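Long-range contacts in 4-hydroxythreonine-4-phosphate dehydrogenase (Legionella pneumophila subsp. pneumophila, PDB 6XMY), which probably catalyses the NAD(P)-dependent oxidation of 4-(phosphooxy)-L-threonine in the biosynthesis of pyridoxine 5'-phosphate: residues 9-15 with 113-119; 30-36 with 70-75. One frame throughout, in Å; residues are numbered along the deposited sequence.

Contact 1 (9-15 with 113-119)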
ATOM      1  N   MET A   9      21.639   3.741  -6.636  1.00 33.05           N
ATOM      2  CA  MET A   9      20.431   3.162  -7.217  1.00 30.66           C
ATOM      3  C   MET A   9      19.564   4.257  -7.835  1.00 26.02           C
ATOM      4  O   MET A   9      19.585   5.412  -7.397  1.00 25.54           O
ATOM      5  CB  MET A   9      19.644   2.406  -6.132  1.00 30.37           C
ATOM      6  CG  MET A   9      19.226   3.267  -4.915  1.00 31.45           C
ATOM      7  SD  MET A   9      18.245   2.398  -3.659  1.00 32.22           S
ATOM      8  CE  MET A   9      17.081   1.590  -4.734  1.00 27.52           C
ATOM      9  N   ASN A  10      18.807   3.895  -8.877  1.00 24.73           N
ATOM     10  CA  ASN A  10      17.831   4.829  -9.428  1.00 23.57           C
ATOM     11  C   ASN A  10      16.857   5.231  -8.325  1.00 18.45           C
ATOM     12  O   ASN A  10      16.469   4.390  -7.505  1.00 17.45           O
ATOM     13  CB  ASN A  10      17.049   4.200 -10.584  1.00 27.76           C
ATOM     14  CG  ASN A  10      17.710   4.421 -11.933  1.00 31.84           C
ATOM     15  OD1 ASN A  10      17.057   4.778 -12.916  1.00 33.99           O
ATOM     16  ND2 ASN A  10      19.011   4.223 -11.979  1.00 33.08           N
ATOM     17  N   PRO A  11      16.446   6.495  -8.267  1.00 16.24           N
ATOM     18  CA  PRO A  11      15.686   6.963  -7.103  1.00 15.34           C
ATOM     19  C   PRO A  11      14.322   6.307  -6.995  1.00 12.01           C
ATOM     20  O   PRO A  11      13.773   5.753  -7.950  1.00 12.58           O
ATOM     21  CB  PRO A  11      15.541   8.473  -7.340  1.00 16.80           C
ATOM     22  CG  PRO A  11      16.593   8.816  -8.350  1.00 17.41           C
ATOM     23  CD  PRO A  11      16.740   7.585  -9.210  1.00 16.92           C
ATOM     24  N   LEU A  12      13.779   6.392  -5.785  1.00 10.99           N
ATOM     25  CA  LEU A  12      12.409   5.990  -5.511  1.00 10.76           C
ATOM     26  C   LEU A  12      11.492   7.152  -5.860  1.00 10.93           C
ATOM     27  O   LEU A  12      11.792   8.311  -5.554  1.00 13.65           O
ATOM     28  CB  LEU A  12      12.262   5.676  -4.019  1.00 12.83           C
ATOM     29  CG  LEU A  12      13.306   4.706  -3.445  1.00 16.02           C
ATOM     30  CD1 LEU A  12      13.325   4.735  -1.913  1.00 19.83           C
ATOM     31  CD2 LEU A  12      13.033   3.308  -3.942  1.00 16.99           C
ATOM     32  N   LEU A  13      10.373   6.850  -6.512  1.00  9.06           N
ATOM     33  CA  LEU A  13       9.413   7.879  -6.901  1.00  9.13           C
ATOM     34  C   LEU A  13       8.256   7.880  -5.912  1.00  8.70           C
ATOM     35  O   LEU A  13       7.664   6.829  -5.653  1.00  9.42           O
ATOM     36  CB  LEU A  13       8.899   7.594  -8.312  1.00 11.10           C
ATOM     37  CG  LEU A  13       8.123   8.691  -9.028  1.00 11.71           C
ATOM     38  CD1 LEU A  13       8.983   9.943  -9.173  1.00 10.80           C
ATOM     39  CD2 LEU A  13       7.656   8.178 -10.393  1.00 12.80           C
ATOM     40  N   ILE A  14       7.943   9.048  -5.351  1.00  9.03           N
ATOM     41  CA  ILE A  14       6.910   9.167  -4.323  1.00  9.55           C
ATOM     42  C   ILE A  14       5.745   9.949  -4.905  1.00  8.49           C
ATOM     43  O   ILE A  14       5.896  11.131  -5.236  1.00 10.36           O
ATOM     44  CB  ILE A  14       7.429   9.877  -3.060  1.00  9.07           C
ATOM     45  CG1 ILE A  14       8.849   9.433  -2.700  1.00 12.65           C
ATOM     46  CG2 ILE A  14       6.439   9.696  -1.886  1.00 11.79           C
ATOM     47  CD1 ILE A  14       9.014   7.972  -2.425  1.00 12.95           C
ATOM     48  N   SER A  15       4.584   9.309  -5.036  1.00  7.91           N
ATOM     49  CA  SER A  15       3.378  10.069  -5.353  1.00  8.88           C
ATOM     50  C   SER A  15       2.912  10.817  -4.114  1.00  9.02           C
ATOM     51  O   SER A  15       2.625  10.201  -3.084  1.00 10.63           O
ATOM     52  CB  SER A  15       2.261   9.159  -5.841  1.00 12.29           C
ATOM     53  OG  SER A  15       1.032   9.855  -5.753  1.00 11.48           O
ATOM     54  N   GLY A 113      11.498   1.712 -15.800  1.00 17.43           N
ATOM     55  CA  GLY A 113      12.752   1.643 -15.077  1.00 17.79           C
ATOM     56  C   GLY A 113      13.395   2.973 -14.761  1.00 16.26           C
ATOM     57  O   GLY A 113      14.535   2.992 -14.285  1.00 19.22           O
ATOM     58  N   GLU A 114      12.699   4.088 -15.001  1.00 16.07           N
ATOM     59  CA  GLU A 114      13.267   5.399 -14.706  1.00 16.40           C
ATOM     60  C   GLU A 114      13.448   5.589 -13.212  1.00 14.93           C
ATOM     61  O   GLU A 114      14.328   6.338 -12.777  1.00 16.41           O
ATOM     62  CB  GLU A 114      12.351   6.490 -15.256  1.00 19.64           C
ATOM     63  CG  GLU A 114      12.249   6.496 -16.761  1.00 30.24           C
ATOM     64  CD  GLU A 114      13.535   6.956 -17.398  1.00 39.70           C
ATOM     65  OE1 GLU A 114      14.122   7.934 -16.887  1.00 43.75           O
ATOM     66  OE2 GLU A 114      13.969   6.333 -18.389  1.00 43.99           O
ATOM     67  N   PHE A 115      12.622   4.916 -12.419  1.00 13.56           N
ATOM     68  CA  PHE A 115      12.697   4.944 -10.970  1.00 12.42           C
ATOM     69  C   PHE A 115      12.585   3.512 -10.485  1.00 13.55           C
ATOM     70  O   PHE A 115      12.009   2.660 -11.168  1.00 14.39           O
ATOM     71  CB  PHE A 115      11.610   5.862 -10.391  1.00 11.57           C
ATOM     72  CG  PHE A 115      11.790   7.285 -10.814  1.00 10.28           C
ATOM     73  CD1 PHE A 115      12.609   8.133 -10.091  1.00 12.72           C
ATOM     74  CD2 PHE A 115      11.221   7.747 -11.985  1.00 13.33           C
ATOM     75  CE1 PHE A 115      12.830   9.438 -10.509  1.00 10.56           C
ATOM     76  CE2 PHE A 115      11.434   9.050 -12.402  1.00 12.03           C
ATOM     77  CZ  PHE A 115      12.234   9.894 -11.659  1.00 13.12           C
ATOM     78  N   SER A 116      13.177   3.241  -9.325  1.00 12.89           N
ATOM     79  CA  SER A 116      13.347   1.862  -8.891  1.00 12.44           C
ATOM     80  C   SER A 116      12.140   1.305  -8.158  1.00 12.17           C
ATOM     81  O   SER A 116      12.053   0.086  -7.979  1.00 14.55           O
ATOM     82  CB  SER A 116      14.582   1.742  -7.999  1.00 14.29           C
ATOM     83  OG  SER A 116      14.494   2.646  -6.924  1.00 17.21           O
ATOM     84  N   ALA A 117      11.219   2.163  -7.727  1.00 11.51           N
ATOM     85  CA  ALA A 117      10.037   1.739  -6.989  1.00 10.35           C
ATOM     86  C   ALA A 117       9.129   2.946  -6.859  1.00 10.55           C
ATOM     87  O   ALA A 117       9.574   4.090  -6.982  1.00 11.27           O
ATOM     88  CB  ALA A 117      10.389   1.212  -5.593  1.00 12.02           C
ATOM     89  N   LEU A 118       7.861   2.670  -6.570  1.00 10.11           N
ATOM     90  CA  LEU A 118       6.851   3.695  -6.347  1.00  9.06           C
ATOM     91  C   LEU A 118       6.357   3.600  -4.911  1.00 10.08           C
ATOM     92  O   LEU A 118       6.058   2.506  -4.421  1.00 11.97           O
ATOM     93  CB  LEU A 118       5.674   3.485  -7.305  1.00 10.61           C
ATOM     94  CG  LEU A 118       4.561   4.533  -7.256  1.00 11.31           C
ATOM     95  CD1 LEU A 118       5.085   5.907  -7.667  1.00 12.52           C
ATOM     96  CD2 LEU A 118       3.418   4.112  -8.154  1.00 13.91           C
ATOM     97  N   VAL A 119       6.279   4.739  -4.236  1.00  8.52           N
ATOM     98  CA  VAL A 119       5.707   4.832  -2.894  1.00  8.20           C
ATOM     99  C   VAL A 119       4.560   5.823  -2.974  1.00  7.46           C
ATOM    100  O   VAL A 119       4.723   6.913  -3.521  1.00  9.61           O
ATOM    101  CB  VAL A 119       6.751   5.302  -1.865  1.00  8.71           C
ATOM    102  CG1 VAL A 119       6.174   5.258  -0.438  1.00 11.58           C
ATOM    103  CG2 VAL A 119       8.030   4.463  -1.971  1.00  9.22           C
TER
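Leu13 sets one of its methyls squarely over the Phe115 ring: CD1 lies 3.9 Å from the ring centroid and only 3° off the ring normal, a CH-pi contact over the face. A chi1 of -167° turns CG of Leu13 beside its carbonyl carbon and carries both methyls to the ring, CD2 lying near ring atom CD2 of Phe115. The edge of the same ring meets the backbone of Pro11, and Leu109 of helix 96-111 also packs on Phe115. Strands 12-15 and 117-119 run parallel and are neighbours in the run of parallel strands 58-61, 74-79, 37-41, 12-15, 117-120 and 294-297. Leu13 N donates to Ala117 O, and Leu13 O accepts from Val119 N (2.9 Å), while Ser15 N goes to Val119 O with a more bent N-H...O angle of 141°. On the face away from Phe115, Ile14 and Val119 project together from neighbouring strands, and Ile14 CD1 presses on Val119 CB at 3.5 Å. Helix 314-328 covers this face. Before the strands pair, Ser116 binds twice: its N to Pro11 O, and its OG, from above the carbonyl plane, to Asn10 O at 2.7 Å.

Contact 2 (30-36 with 70-75)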
ATOM      1  N   LEU A  30      10.410  13.989   4.142  1.00 12.76           N
ATOM      2  CA  LEU A  30      11.548  13.278   3.578  1.00 13.20           C
ATOM      3  C   LEU A  30      12.719  14.201   3.278  1.00 12.44           C
ATOM      4  O   LEU A  30      13.824  13.707   3.026  1.00 12.43           O
ATOM      5  CB  LEU A  30      11.110  12.538   2.309  1.00 12.24           C
ATOM      6  CG  LEU A  30       9.987  11.520   2.550  1.00 12.26           C
ATOM      7  CD1 LEU A  30       9.470  10.915   1.252  1.00 12.24           C
ATOM      8  CD2 LEU A  30      10.425  10.416   3.520  1.00 15.02           C
ATOM      9  N   ALA A  31      12.506  15.522   3.298  1.00 13.22           N
ATOM     10  CA  ALA A  31      13.570  16.450   2.927  1.00 12.81           C
ATOM     11  C   ALA A  31      14.750  16.355   3.876  1.00 12.84           C
ATOM     12  O   ALA A  31      15.896  16.583   3.471  1.00 15.07           O
ATOM     13  CB  ALA A  31      13.042  17.885   2.890  1.00 15.48           C
ATOM     14  N   GLU A  32      14.503  16.000   5.128  1.00 14.63           N
ATOM     15  CA  GLU A  32      15.575  15.960   6.105  1.00 19.24           C
ATOM     16  C   GLU A  32      16.334  14.642   6.125  1.00 21.73           C
ATOM     17  O   GLU A  32      17.339  14.532   6.840  1.00 25.58           O
ATOM     18  CB  GLU A  32      15.026  16.317   7.487  1.00 26.03           C
ATOM     19  CG  GLU A  32      14.606  17.770   7.545  1.00 33.27           C
ATOM     20  CD  GLU A  32      15.749  18.696   7.163  1.00 39.08           C
ATOM     21  OE1 GLU A  32      16.925  18.343   7.409  1.00 41.25           O
ATOM     22  OE2 GLU A  32      15.481  19.775   6.603  1.00 44.19           O
ATOM     23  N   THR A  33      15.898  13.660   5.347  1.00 16.49           N
ATOM     24  CA  THR A  33      16.554  12.368   5.273  1.00 15.40           C
ATOM     25  C   THR A  33      17.552  12.349   4.120  1.00 15.09           C
ATOM     26  O   THR A  33      17.641  13.282   3.320  1.00 16.95           O
ATOM     27  CB  THR A  33      15.523  11.263   5.051  1.00 16.58           C
ATOM     28  OG1 THR A  33      15.069  11.297   3.688  1.00 14.65           O
ATOM     29  CG2 THR A  33      14.330  11.441   5.985  1.00 17.72           C
ATOM     30  N   ASP A  34      18.305  11.252   4.036  1.00 16.37           N
ATOM     31  CA  ASP A  34      19.118  10.942   2.867  1.00 18.25           C
ATOM     32  C   ASP A  34      18.515   9.801   2.056  1.00 17.45           C
ATOM     33  O   ASP A  34      19.233   9.107   1.329  1.00 17.93           O
ATOM     34  CB  ASP A  34      20.571  10.660   3.257  1.00 21.45           C
ATOM     35  CG  ASP A  34      20.717   9.409   4.088  1.00 30.59           C
ATOM     36  OD1 ASP A  34      21.860   8.917   4.231  1.00 36.16           O
ATOM     37  OD2 ASP A  34      19.691   8.901   4.582  1.00 31.83           O
ATOM     38  N   LEU A  35      17.213   9.587   2.179  1.00 14.61           N
ATOM     39  CA  LEU A  35      16.552   8.551   1.405  1.00 13.44           C
ATOM     40  C   LEU A  35      16.445   9.017  -0.042  1.00 13.87           C
ATOM     41  O   LEU A  35      16.101  10.177  -0.294  1.00 16.45           O
ATOM     42  CB  LEU A  35      15.169   8.258   1.986  1.00 14.25           C
ATOM     43  CG  LEU A  35      15.167   7.606   3.375  1.00 16.04           C
ATOM     44  CD1 LEU A  35      13.798   7.718   4.027  1.00 17.01           C
ATOM     45  CD2 LEU A  35      15.591   6.151   3.299  1.00 18.47           C
ATOM     46  N   PRO A  36      16.752   8.173  -1.003  1.00 14.17           N
ATOM     47  CA  PRO A  36      16.885   8.650  -2.393  1.00 13.38           C
ATOM     48  C   PRO A  36      15.530   8.733  -3.082  1.00 12.21           C
ATOM     49  O   PRO A  36      15.080   7.828  -3.791  1.00 15.44           O
ATOM     50  CB  PRO A  36      17.770   7.578  -3.024  1.00 17.03           C
ATOM     51  CG  PRO A  36      17.415   6.335  -2.271  1.00 16.08           C
ATOM     52  CD  PRO A  36      17.168   6.766  -0.857  1.00 15.97           C
ATOM     53  N   LYS A  70      20.904  11.480  -2.294  1.00 15.24           N
ATOM     54  CA  LYS A  70      20.081  12.481  -1.627  1.00 18.94           C
ATOM     55  C   LYS A  70      20.878  13.177  -0.533  1.00 19.59           C
ATOM     56  O   LYS A  70      21.599  12.534   0.233  1.00 21.47           O
ATOM     57  CB  LYS A  70      18.872  11.789  -0.996  1.00 21.15           C
ATOM     58  CG  LYS A  70      18.060  12.637  -0.030  1.00 22.29           C
ATOM     59  CD  LYS A  70      17.041  13.483  -0.748  1.00 20.07           C
ATOM     60  CE  LYS A  70      16.020  14.072   0.210  1.00 13.75           C
ATOM     61  NZ  LYS A  70      16.670  14.917   1.249  1.00 14.46           N
ATOM     62  N   LYS A  71      20.733  14.499  -0.457  1.00 19.10           N
ATOM     63  CA  LYS A  71      21.341  15.294   0.600  1.00 18.93           C
ATOM     64  C   LYS A  71      20.254  15.889   1.485  1.00 17.72           C
ATOM     65  O   LYS A  71      19.212  16.333   0.991  1.00 15.76           O
ATOM     66  CB  LYS A  71      22.199  16.420   0.019  1.00 17.56           C
ATOM     67  CG  LYS A  71      23.310  15.930  -0.905  1.00 24.05           C
ATOM     68  CD  LYS A  71      24.326  15.074  -0.156  1.00 28.61           C
ATOM     69  CE  LYS A  71      25.292  15.937   0.661  1.00 32.21           C
ATOM     70  NZ  LYS A  71      26.475  15.166   1.148  1.00 34.45           N
ATOM     71  N   ALA A  72      20.507  15.892   2.794  1.00 18.31           N
ATOM     72  CA  ALA A  72      19.558  16.454   3.748  1.00 17.21           C
ATOM     73  C   ALA A  72      19.331  17.935   3.464  1.00 17.62           C
ATOM     74  O   ALA A  72      20.254  18.662   3.084  1.00 19.40           O
ATOM     75  CB  ALA A  72      20.089  16.270   5.171  1.00 19.56           C
ATOM     76  N   GLY A  73      18.082  18.380   3.633  1.00 15.38           N
ATOM     77  CA  GLY A  73      17.717  19.762   3.410  1.00 16.71           C
ATOM     78  C   GLY A  73      17.263  20.080   2.003  1.00 15.87           C
ATOM     79  O   GLY A  73      16.772  21.195   1.760  1.00 18.00           O
ATOM     80  N   TYR A  74      17.406  19.144   1.072  1.00 14.95           N
ATOM     81  CA  TYR A  74      16.933  19.305  -0.290  1.00 15.16           C
ATOM     82  C   TYR A  74      15.802  18.327  -0.554  1.00 14.88           C
ATOM     83  O   TYR A  74      15.712  17.261   0.067  1.00 16.84           O
ATOM     84  CB  TYR A  74      18.062  19.067  -1.296  1.00 15.55           C
ATOM     85  CG  TYR A  74      19.130  20.124  -1.212  1.00 14.89           C
ATOM     86  CD1 TYR A  74      20.125  20.059  -0.241  1.00 16.20           C
ATOM     87  CD2 TYR A  74      19.134  21.202  -2.089  1.00 15.12           C
ATOM     88  CE1 TYR A  74      21.100  21.030  -0.157  1.00 14.48           C
ATOM     89  CE2 TYR A  74      20.107  22.177  -2.006  1.00 15.12           C
ATOM     90  CZ  TYR A  74      21.081  22.084  -1.046  1.00 16.57           C
ATOM     91  OH  TYR A  74      22.044  23.056  -0.975  1.00 18.52           O
ATOM     92  N   LEU A  75      14.916  18.714  -1.457  1.00 12.13           N
ATOM     93  CA  LEU A  75      13.868  17.818  -1.910  1.00 11.49           C
ATOM     94  C   LEU A  75      13.768  17.965  -3.418  1.00  8.99           C
ATOM     95  O   LEU A  75      13.609  19.081  -3.928  1.00 11.35           O
ATOM     96  CB  LEU A  75      12.534  18.160  -1.246  1.00 11.62           C
ATOM     97  CG  LEU A  75      11.491  17.051  -1.369  1.00 12.65           C
ATOM     98  CD1 LEU A  75      11.935  15.775  -0.672  1.00 13.13           C
ATOM     99  CD2 LEU A  75      10.207  17.570  -0.769  1.00 14.05           C
TER
HETATM  100  O   HOH W   1      21.176   8.981  -0.819  1.00 25.80           O
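A type II beta turn, Lys71 to Tyr74, leads into strand 74-79 and packs against the loop that joins helix 23-29 to strand 37-41. The lysine just ahead of the turn ties the two together. Lys70 leaves its backbone with CG anti to N (chi1 168°), then bends at chi2 and chi4, which curls the chain over its own turn and brings NZ among four backbone carbonyl oxygens. Two belong to the facing loop, Ala31 O at 2.9 Å and Thr33 O at 2.8 Å; the other two, Lys71 O and Tyr74 O, belong to the turn itself. The bonds to Thr33 and Tyr74 lie closer to their carbonyl planes, whereas NZ stands above the planes of Ala31 and Lys71. A buried ammonium group is thus met by neutral carbonyl dipoles, which would be expected to stabilise its charge. Along the way the aliphatic part of Lys70 runs past Leu35 O, and its CG packs on Asp34 CA at 3.5 Å.

Inside the loop, Thr33 makes an ST turn: OG1 accepts from Leu35 N and donates to Leu30 O, which also receives Thr33 N. This ties down the peptides next to the Thr33 carbonyl used by Lys70. On the buried side Ala31 CB meets Leu75 CB, and Leu75 CD1 reaches the Ala31 backbone; Ile57 touches both residues. Where the loop nears strand 37-41, one water bridges the segments, donating to Asp34 O and accepting from Lys70 N. Ala31 O is shared: Gly73 N, 2.8 Å away, and Lys70 NZ approach it from opposite faces of its carbonyl plane.

How the contacts relate
Strand 37-41 separates the two contacts, whose centres lie 15 Å apart: it pairs with strand 12-15 of contact 1 and with strand 74-79 of contact 2. They meet directly at its start, where Leu12 N lies 2.8 Å from Pro36 O, probably a hydrogen bond. A second touch joins Ile14 CG1 to Leu30 CD1, just after helix 23-29, at 4.3 Å. Helix 314-328 touches Leu12 and Val119 as well as Leu30 and Leu35, covering both contacts. Contact 1 runs closer to the active site: the Ser15 side chain is about 9 Å from the bound NAD and about 5 Å from that of His138, a predicted substrate-binding residue; the Leu30 side chain is about 12 Å from NAD.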